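PDB 3NRE: aldose 1-epimerase from Escherichia coli, which probably interconverts the alpha and beta anomers of aldose sugars. Local coordinates for residues T31-R35 and P150-L154; R57-N61 and D79-L83; A205-G209 and P229-Y233. All blocks are in the same frame, centred on the assembly; numbering follows the deposited sequence. Where two conformers were deposited one is given.

Contact 1: residues T31-R35 and P150-L154; sequences TPLLR and PYFPL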
loop_
_atom_site.group_PDB
_atom_site.type_symbol
_atom_site.label_atom_id
_atom_site.label_comp_id
_atom_site.label_asym_id
_atom_site.label_seq_id
_atom_site.Cartn_x
_atom_site.Cartn_y
_atom_site.Cartn_z
ATOM N N THR A 31 3.678 21.389 5.972
ATOM C CA THR A 31 4.687 20.335 5.806
ATOM C C THR A 31 4.020 19.042 5.301
ATOM O O THR A 31 3.124 18.505 5.934
ATOM C CB THR A 31 5.442 19.995 7.147
ATOM O OG1 THR A 31 5.998 21.180 7.712
ATOM C CG2 THR A 31 6.592 18.933 6.931
ATOM N N PRO A 32 4.463 18.546 4.139
ATOM C CA PRO A 32 3.893 17.310 3.625
ATOM C C PRO A 32 4.461 16.111 4.325
ATOM O O PRO A 32 5.690 15.981 4.460
ATOM C CB PRO A 32 4.256 17.302 2.152
ATOM C CG PRO A 32 5.224 18.391 1.934
ATOM C CD PRO A 32 5.295 19.253 3.142
ATOM N N LEU A 33 3.561 15.300 4.845
ATOM C CA LEU A 33 3.940 14.050 5.516
ATOM C C LEU A 33 3.984 12.909 4.541
ATOM O O LEU A 33 4.700 11.921 4.739
ATOM C CB LEU A 33 2.940 13.756 6.637
ATOM C CG LEU A 33 2.771 14.891 7.658
ATOM C CD1 LEU A 33 1.696 14.532 8.663
ATOM C CD2 LEU A 33 4.134 15.239 8.383
ATOM N N LEU A 34 3.072 12.966 3.562
ATOM C CA LEU A 34 3.125 12.118 2.384
ATOM C C LEU A 34 3.358 13.056 1.198
ATOM O O LEU A 34 3.096 14.273 1.249
ATOM C CB LEU A 34 1.787 11.380 2.186
ATOM C CG LEU A 34 1.307 10.330 3.175
ATOM C CD1 LEU A 34 -0.097 9.802 2.848
ATOM C CD2 LEU A 34 2.379 9.187 3.262
ATOM N N ARG A 35 3.870 12.497 0.107
ATOM C CA ARG A 35 4.097 13.226 -1.089
ATOM C C ARG A 35 2.759 13.868 -1.514
ATOM O O ARG A 35 1.796 13.169 -1.658
ATOM C CB ARG A 35 4.563 12.260 -2.201
ATOM C CG ARG A 35 4.685 12.882 -3.541
ATOM C CD ARG A 35 5.003 11.911 -4.641
ATOM N NE ARG A 35 3.842 11.119 -5.038
ATOM C CZ ARG A 35 3.862 10.311 -6.089
ATOM N NH1 ARG A 35 4.979 10.157 -6.764
ATOM N NH2 ARG A 35 2.797 9.621 -6.438
ATOM N N PRO A 150 1.702 3.872 0.227
ATOM C CA PRO A 150 1.982 5.289 0.458
ATOM C C PRO A 150 3.289 5.745 -0.158
ATOM O O PRO A 150 4.284 4.994 -0.169
ATOM C CB PRO A 150 1.989 5.395 1.990
ATOM C CG PRO A 150 2.360 4.053 2.449
ATOM C CD PRO A 150 1.887 3.079 1.456
ATOM N N TYR A 151 3.282 6.991 -0.608
ATOM C CA TYR A 151 4.426 7.666 -1.132
ATOM C C TYR A 151 4.899 8.703 -0.121
ATOM O O TYR A 151 4.155 9.644 0.210
ATOM C CB TYR A 151 4.067 8.413 -2.406
ATOM C CG TYR A 151 3.688 7.537 -3.601
ATOM C CD1 TYR A 151 2.387 7.035 -3.737
ATOM C CD2 TYR A 151 4.601 7.266 -4.601
ATOM C CE1 TYR A 151 2.039 6.252 -4.860
ATOM C CE2 TYR A 151 4.232 6.515 -5.718
ATOM C CZ TYR A 151 2.986 6.005 -5.809
ATOM O OH TYR A 151 2.619 5.258 -6.922
ATOM N N PHE A 152 6.129 8.548 0.370
ATOM C CA PHE A 152 6.699 9.484 1.344
ATOM C C PHE A 152 7.729 10.401 0.696
ATOM O O PHE A 152 8.440 9.997 -0.207
ATOM C CB PHE A 152 7.429 8.707 2.425
ATOM C CG PHE A 152 6.539 7.841 3.255
ATOM C CD1 PHE A 152 5.857 8.383 4.332
ATOM C CD2 PHE A 152 6.344 6.526 2.937
ATOM C CE1 PHE A 152 4.994 7.613 5.095
ATOM C CE2 PHE A 152 5.503 5.726 3.726
ATOM C CZ PHE A 152 4.844 6.268 4.818
ATOM N N PRO A 153 7.890 11.642 1.221
ATOM C CA PRO A 153 8.914 12.538 0.741
ATOM C C PRO A 153 10.271 11.893 0.983
ATOM O O PRO A 153 10.454 11.204 1.972
ATOM C CB PRO A 153 8.765 13.780 1.615
ATOM C CG PRO A 153 7.458 13.560 2.367
ATOM C CD PRO A 153 7.083 12.189 2.319
ATOM N N LEU A 154 11.203 12.154 0.102
ATOM C CA LEU A 154 12.575 11.662 0.311
ATOM C C LEU A 154 13.574 12.773 0.291
ATOM O O LEU A 154 13.600 13.567 -0.643
ATOM C CB LEU A 154 12.938 10.659 -0.800
ATOM C CG LEU A 154 14.278 9.942 -0.751
ATOM C CD1 LEU A 154 14.456 9.176 0.563
ATOM C CD2 LEU A 154 14.469 8.953 -1.928
#
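Arg35 lays its guanidinium flat on the ring of Tyr151, a cation-pi stack in which the two planes differ by only 8° and Arg35 CZ stands 3.8 Å from the Tyr151 ring centroid. The two side chains run the same way, side by side. Arg35 leaves its backbone extended and then bends at chi3 (76°), which turns the guanidinium over the ring; NH2 sits above the ring centre, while CZ comes within 3.5 Å of Tyr151 CD2. The rotation of the guanidinium is fixed from outside the pair: NH2 donates to Ala46 O and Thr44 O, and Phe250 offers a second cation-pi partner.

One backbone hydrogen bond joins the two segments. Arg35 N donates to Tyr151 O over 2.9 Å, nearly straight at 168°, linking 31-35 to strand 142-153.

Leu34 supplies the apolar part. Its CD2 rests over a face of the Phe152 ring, 3.6 Å from Phe152 CE1, and also reaches Pro150 CB at 4.0 Å. Pro153 meets a carbonyl oxygen instead, its CD lying 3.4 Å from Leu33 O.

The contact thus divides its chemistry: leucine and phenylalanine fill one side, and on the other a cation spreads over aromatic carbon while NH2 donates to two carbonyl oxygens, so that its charge is probably well accommodated at this mostly buried junction.

Contact 2: residues R57-N61 and D79-L83; sequences RVSGN and DAHYL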
loop_
_atom_site.group_PDB
_atom_site.type_symbol
_atom_site.label_atom_id
_atom_site.label_comp_id
_atom_site.label_asym_id
_atom_site.label_seq_id
_atom_site.Cartn_x
_atom_site.Cartn_y
_atom_site.Cartn_z
ATOM N N ARG A 57 1.592 -8.463 -7.626
ATOM C CA ARG A 57 1.329 -9.230 -8.832
ATOM C C ARG A 57 1.279 -10.722 -8.510
ATOM O O ARG A 57 1.914 -11.147 -7.539
ATOM C CB ARG A 57 2.521 -9.041 -9.768
ATOM C CG ARG A 57 2.802 -7.576 -10.167
ATOM C CD ARG A 57 4.076 -7.388 -10.904
ATOM N NE ARG A 57 4.256 -5.958 -11.272
ATOM C CZ ARG A 57 4.711 -5.005 -10.468
ATOM N NH1 ARG A 57 5.100 -5.292 -9.230
ATOM N NH2 ARG A 57 4.773 -3.750 -10.936
ATOM N N VAL A 58 0.568 -11.495 -9.341
ATOM C CA VAL A 58 0.566 -12.964 -9.258
ATOM C C VAL A 58 1.302 -13.451 -10.517
ATOM O O VAL A 58 0.805 -13.260 -11.631
ATOM C CB VAL A 58 -0.810 -13.532 -9.238
ATOM C CG1 VAL A 58 -0.733 -15.093 -9.131
ATOM C CG2 VAL A 58 -1.687 -12.913 -8.089
ATOM N N SER A 59 2.513 -13.990 -10.334
ATOM C CA SER A 59 3.339 -14.312 -11.514
ATOM C C SER A 59 2.628 -15.263 -12.430
ATOM O O SER A 59 2.056 -16.290 -11.995
ATOM C CB SER A 59 4.747 -14.743 -11.139
ATOM O OG SER A 59 4.676 -15.875 -10.341
ATOM N N GLY A 60 2.623 -14.899 -13.712
ATOM C CA GLY A 60 1.928 -15.662 -14.738
ATOM C C GLY A 60 0.464 -15.296 -14.949
ATOM O O GLY A 60 -0.171 -15.813 -15.857
ATOM N N ASN A 61 -0.054 -14.398 -14.120
ATOM C CA ASN A 61 -1.466 -13.966 -14.165
ATOM C C ASN A 61 -2.403 -15.170 -14.061
ATOM O O ASN A 61 -3.431 -15.238 -14.719
ATOM C CB ASN A 61 -1.766 -13.194 -15.448
ATOM C CG ASN A 61 -1.283 -11.771 -15.423
ATOM O OD1 ASN A 61 -1.278 -11.118 -14.371
ATOM N ND2 ASN A 61 -0.922 -11.261 -16.607
ATOM N N ASP A 79 1.964 -2.499 -17.461
ATOM C CA ASP A 79 2.435 -3.735 -16.780
ATOM C C ASP A 79 1.713 -4.947 -17.409
ATOM O O ASP A 79 0.460 -4.932 -17.571
ATOM C CB ASP A 79 2.195 -3.635 -15.284
ATOM C CG ASP A 79 2.994 -4.671 -14.451
ATOM O OD1 ASP A 79 3.262 -5.819 -14.901
ATOM O OD2 ASP A 79 3.474 -4.269 -13.372
ATOM N N ALA A 80 2.479 -5.969 -17.797
ATOM C CA ALA A 80 1.929 -7.234 -18.277
ATOM C C ALA A 80 1.149 -7.984 -17.205
ATOM O O ALA A 80 0.233 -8.768 -17.514
ATOM C CB ALA A 80 3.025 -8.162 -18.867
ATOM N N HIS A 81 1.498 -7.740 -15.954
ATOM C CA HIS A 81 0.796 -8.396 -14.862
ATOM C C HIS A 81 -0.297 -7.534 -14.286
ATOM O O HIS A 81 -0.082 -6.352 -14.046
ATOM C CB HIS A 81 1.756 -8.777 -13.723
ATOM C CG HIS A 81 2.571 -9.977 -14.042
ATOM N ND1 HIS A 81 3.729 -9.909 -14.793
ATOM C CD2 HIS A 81 2.334 -11.293 -13.822
ATOM C CE1 HIS A 81 4.173 -11.138 -14.996
ATOM N NE2 HIS A 81 3.371 -11.990 -14.385
ATOM N N TYR A 82 -1.430 -8.175 -14.042
ATOM C CA TYR A 82 -2.462 -7.624 -13.172
ATOM C C TYR A 82 -1.781 -7.200 -11.884
ATOM O O TYR A 82 -0.990 -7.968 -11.305
ATOM C CB TYR A 82 -3.518 -8.676 -12.923
ATOM C CG TYR A 82 -4.628 -8.256 -11.983
ATOM C CD1 TYR A 82 -4.502 -8.430 -10.622
ATOM C CD2 TYR A 82 -5.816 -7.762 -12.464
ATOM C CE1 TYR A 82 -5.541 -8.067 -9.754
ATOM C CE2 TYR A 82 -6.858 -7.409 -11.585
ATOM C CZ TYR A 82 -6.702 -7.591 -10.259
ATOM O OH TYR A 82 -7.754 -7.302 -9.375
ATOM N N LEU A 83 -2.048 -5.963 -11.458
ATOM C CA LEU A 83 -1.307 -5.322 -10.376
ATOM C C LEU A 83 -2.234 -4.689 -9.326
ATOM O O LEU A 83 -3.097 -3.920 -9.685
ATOM C CB LEU A 83 -0.405 -4.266 -11.047
ATOM C CG LEU A 83 0.404 -3.390 -10.198
ATOM C CD1 LEU A 83 1.448 -4.200 -9.331
ATOM C CD2 LEU A 83 1.169 -2.278 -10.989
HETATM O O HOH W 1 -0.766 -10.530 -11.615
#
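Arg57 reaches along Leu83 to grip Asp79, and this is the tightly packed end of the contact. Its extended chain brings NE and NH2 side-on to a single carboxylate oxygen, each 2.8 Å from Asp79 OD2, which lies close to the guanidinium plane. Leu83 CD1 covers one face of that plane, 3.5 Å from Arg57 CZ. The other oxygen, Asp79 OD1, accepts from His81 N in an Asx turn, so the carboxylate is held by both segments at once.

His81 is fixed next: Gly60 N donates to His81 NE2 at 3.1 Å, exactly in the ring plane. Towards the solvent the packing gives way to polar links. The Asn61 amide uses both its ends, ND2 donating to Ala80 O at 2.9 Å and OD1 accepting from Tyr82 N at 3.0 Å, while a water accepts from Val58 N and lies near Asn61 OD1 and Tyr82 O. Gly60 and Ala80 lie exposed beyond it.

Ser59 OG bonds Asp261, and Arg57 NH1 bonds a glycol molecule that probably comes from the crystallisation liquor. An arginine that salt-bridges its own loop to a neighbouring one, with a glycol bound beside it, is consistent with the sugar-binding cleft of the galactose mutarotase family.

Contact 3: residues A205-G209 and P229-Y233; sequences AGWNG and PAPCY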
loop_
_atom_site.group_PDB
_atom_site.type_symbol
_atom_site.label_atom_id
_atom_site.label_comp_id
_atom_site.label_asym_id
_atom_site.label_seq_id
_atom_site.Cartn_x
_atom_site.Cartn_y
_atom_site.Cartn_z
ATOM N N ALA A 205 10.384 -9.833 4.088
ATOM C CA ALA A 205 9.615 -10.740 4.956
ATOM C C ALA A 205 10.109 -10.621 6.378
ATOM O O ALA A 205 11.167 -10.024 6.656
ATOM C CB ALA A 205 9.783 -12.204 4.498
ATOM N N GLY A 206 9.349 -11.201 7.294
ATOM C CA GLY A 206 9.740 -11.191 8.695
ATOM C C GLY A 206 9.449 -9.905 9.443
ATOM O O GLY A 206 9.982 -9.674 10.512
ATOM N N TRP A 207 8.533 -9.112 8.918
ATOM C CA TRP A 207 8.216 -7.831 9.490
ATOM C C TRP A 207 7.234 -8.010 10.620
ATOM O O TRP A 207 6.475 -8.990 10.640
ATOM C CB TRP A 207 7.589 -6.954 8.414
ATOM C CG TRP A 207 7.388 -5.541 8.781
ATOM C CD1 TRP A 207 8.224 -4.756 9.497
ATOM C CD2 TRP A 207 6.339 -4.688 8.297
ATOM N NE1 TRP A 207 7.722 -3.474 9.548
ATOM C CE2 TRP A 207 6.557 -3.417 8.835
ATOM C CE3 TRP A 207 5.200 -4.904 7.509
ATOM C CZ2 TRP A 207 5.704 -2.346 8.582
ATOM C CZ3 TRP A 207 4.364 -3.871 7.257
ATOM C CH2 TRP A 207 4.597 -2.602 7.821
ATOM N N ASN A 208 7.265 -7.053 11.553
ATOM C CA ASN A 208 6.354 -7.006 12.700
ATOM C C ASN A 208 5.235 -5.959 12.551
ATOM O O ASN A 208 4.567 -5.624 13.514
ATOM C CB ASN A 208 7.129 -6.760 14.002
ATOM C CG ASN A 208 7.838 -5.395 14.041
ATOM O OD1 ASN A 208 7.909 -4.651 13.044
ATOM N ND2 ASN A 208 8.366 -5.064 15.213
ATOM N N GLY A 209 5.024 -5.466 11.332
ATOM C CA GLY A 209 4.017 -4.504 11.050
ATOM C C GLY A 209 4.268 -3.097 11.544
ATOM O O GLY A 209 3.338 -2.336 11.554
ATOM N N PRO A 229 -0.752 -7.202 12.677
ATOM C CA PRO A 229 0.567 -6.841 12.185
ATOM C C PRO A 229 0.771 -7.427 10.800
ATOM O O PRO A 229 0.560 -8.612 10.570
ATOM C CB PRO A 229 1.539 -7.441 13.222
ATOM C CG PRO A 229 0.692 -7.831 14.403
ATOM C CD PRO A 229 -0.708 -8.004 13.920
ATOM N N ALA A 230 1.151 -6.576 9.875
ATOM C CA ALA A 230 1.499 -7.017 8.530
ATOM C C ALA A 230 2.835 -7.759 8.547
ATOM O O ALA A 230 3.767 -7.324 9.195
ATOM C CB ALA A 230 1.586 -5.814 7.624
ATOM N N PRO A 231 2.950 -8.855 7.782
ATOM C CA PRO A 231 4.170 -9.676 7.748
ATOM C C PRO A 231 5.193 -9.282 6.678
ATOM O O PRO A 231 6.338 -9.750 6.739
ATOM C CB PRO A 231 3.620 -11.049 7.411
ATOM C CG PRO A 231 2.473 -10.761 6.527
ATOM C CD PRO A 231 1.806 -9.573 7.202
ATOM N N CYS A 232 4.779 -8.473 5.687
ATOM C CA CYS A 232 5.648 -8.109 4.568
ATOM C C CYS A 232 5.491 -6.641 4.229
ATOM O O CYS A 232 4.436 -6.084 4.433
ATOM C CB CYS A 232 5.307 -8.950 3.349
ATOM S SG CYS A 232 5.537 -10.714 3.592
ATOM N N TYR A 233 6.566 -6.047 3.715
ATOM C CA TYR A 233 6.538 -4.672 3.181
ATOM C C TYR A 233 7.349 -4.661 1.885
ATOM O O TYR A 233 8.305 -5.423 1.733
ATOM C CB TYR A 233 7.070 -3.650 4.204
ATOM C CG TYR A 233 8.537 -3.730 4.628
ATOM C CD1 TYR A 233 9.534 -3.047 3.932
ATOM C CD2 TYR A 233 8.942 -4.411 5.787
ATOM C CE1 TYR A 233 10.881 -3.106 4.346
ATOM C CE2 TYR A 233 10.269 -4.435 6.198
ATOM C CZ TYR A 233 11.228 -3.801 5.475
ATOM O OH TYR A 233 12.541 -3.816 5.874
HETATM O O HOH W 2 7.256 -12.632 7.221
HETATM O O HOH W 3 4.171 -9.527 11.318
#
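Trp207 and Tyr233 are brought together by their first torsions: Trp207 carries CG opposite its backbone N (chi1 -171°), swinging the indole across to segment 229-233, whereas Tyr233 takes the crowded position between N and carbonyl carbon (chi1 65°), which presents its ring edge-on to the indole. The result is an edge-to-face pair, planes at 70°, with Tyr233 CD2 3.6 Å from Trp207 CG. Tyr233 CB adds a CH-pi contact over the six-membered ring.

The opposite face of the indole is covered from within its own segment by Gly209 CA. Gly209 has a positive phi and lies so near Pro229 and Ala230 that a side chain would not fit. At the far end of the indole, Trp207 CZ3 touches Ala230 CB at 3.4 Å, and CE3 lies 3.3 Å from Ala230 O and 3.4 Å from Cys232 O. NE1 turns elsewhere and donates to Gln210 O.

Backbone contact is sparser. Trp207 N donates to Pro231 O at 3.2 Å, from above the carbonyl plane.

With an alanine in place of Trp207, a gap would probably open between Gly209 and Tyr233, leaving Gln210 O without its indole donor.

Tyr233 also stacks on Phe204, which extends the aromatic packing into the sheet where strands 200-205 and 232-237 pair. One indole therefore does most of the joining here, its faces meeting carbon, with two carbonyl oxygens close to CE3 whose partial negative charge may favour the weakly polar ring C-H.

Overall arrangement
Three contacts hold different parts of one all-beta chain, consistent with the large twisted sandwich of the galactose mutarotase family. Contact 2 is nested in the long excursion closed by contact 1, on the opposite side of the chain's centre, their centres 27 Å apart. Contact 3 follows contact 1 along the chain, 21 Å from it and 22 Å from contact 2, centre to centre; no two contacts touch. Contacts 1 and 3 both reach the branched eight-stranded sheet, through strands 142-153 and 232-237, both paired with strand 250-256. Contact 1 joins it to edge strand 31-32 of the four-stranded sheet, contact 3 lies in its strand-and-turn region, and contact 2 joins loops probably near the sugar-binding cleft.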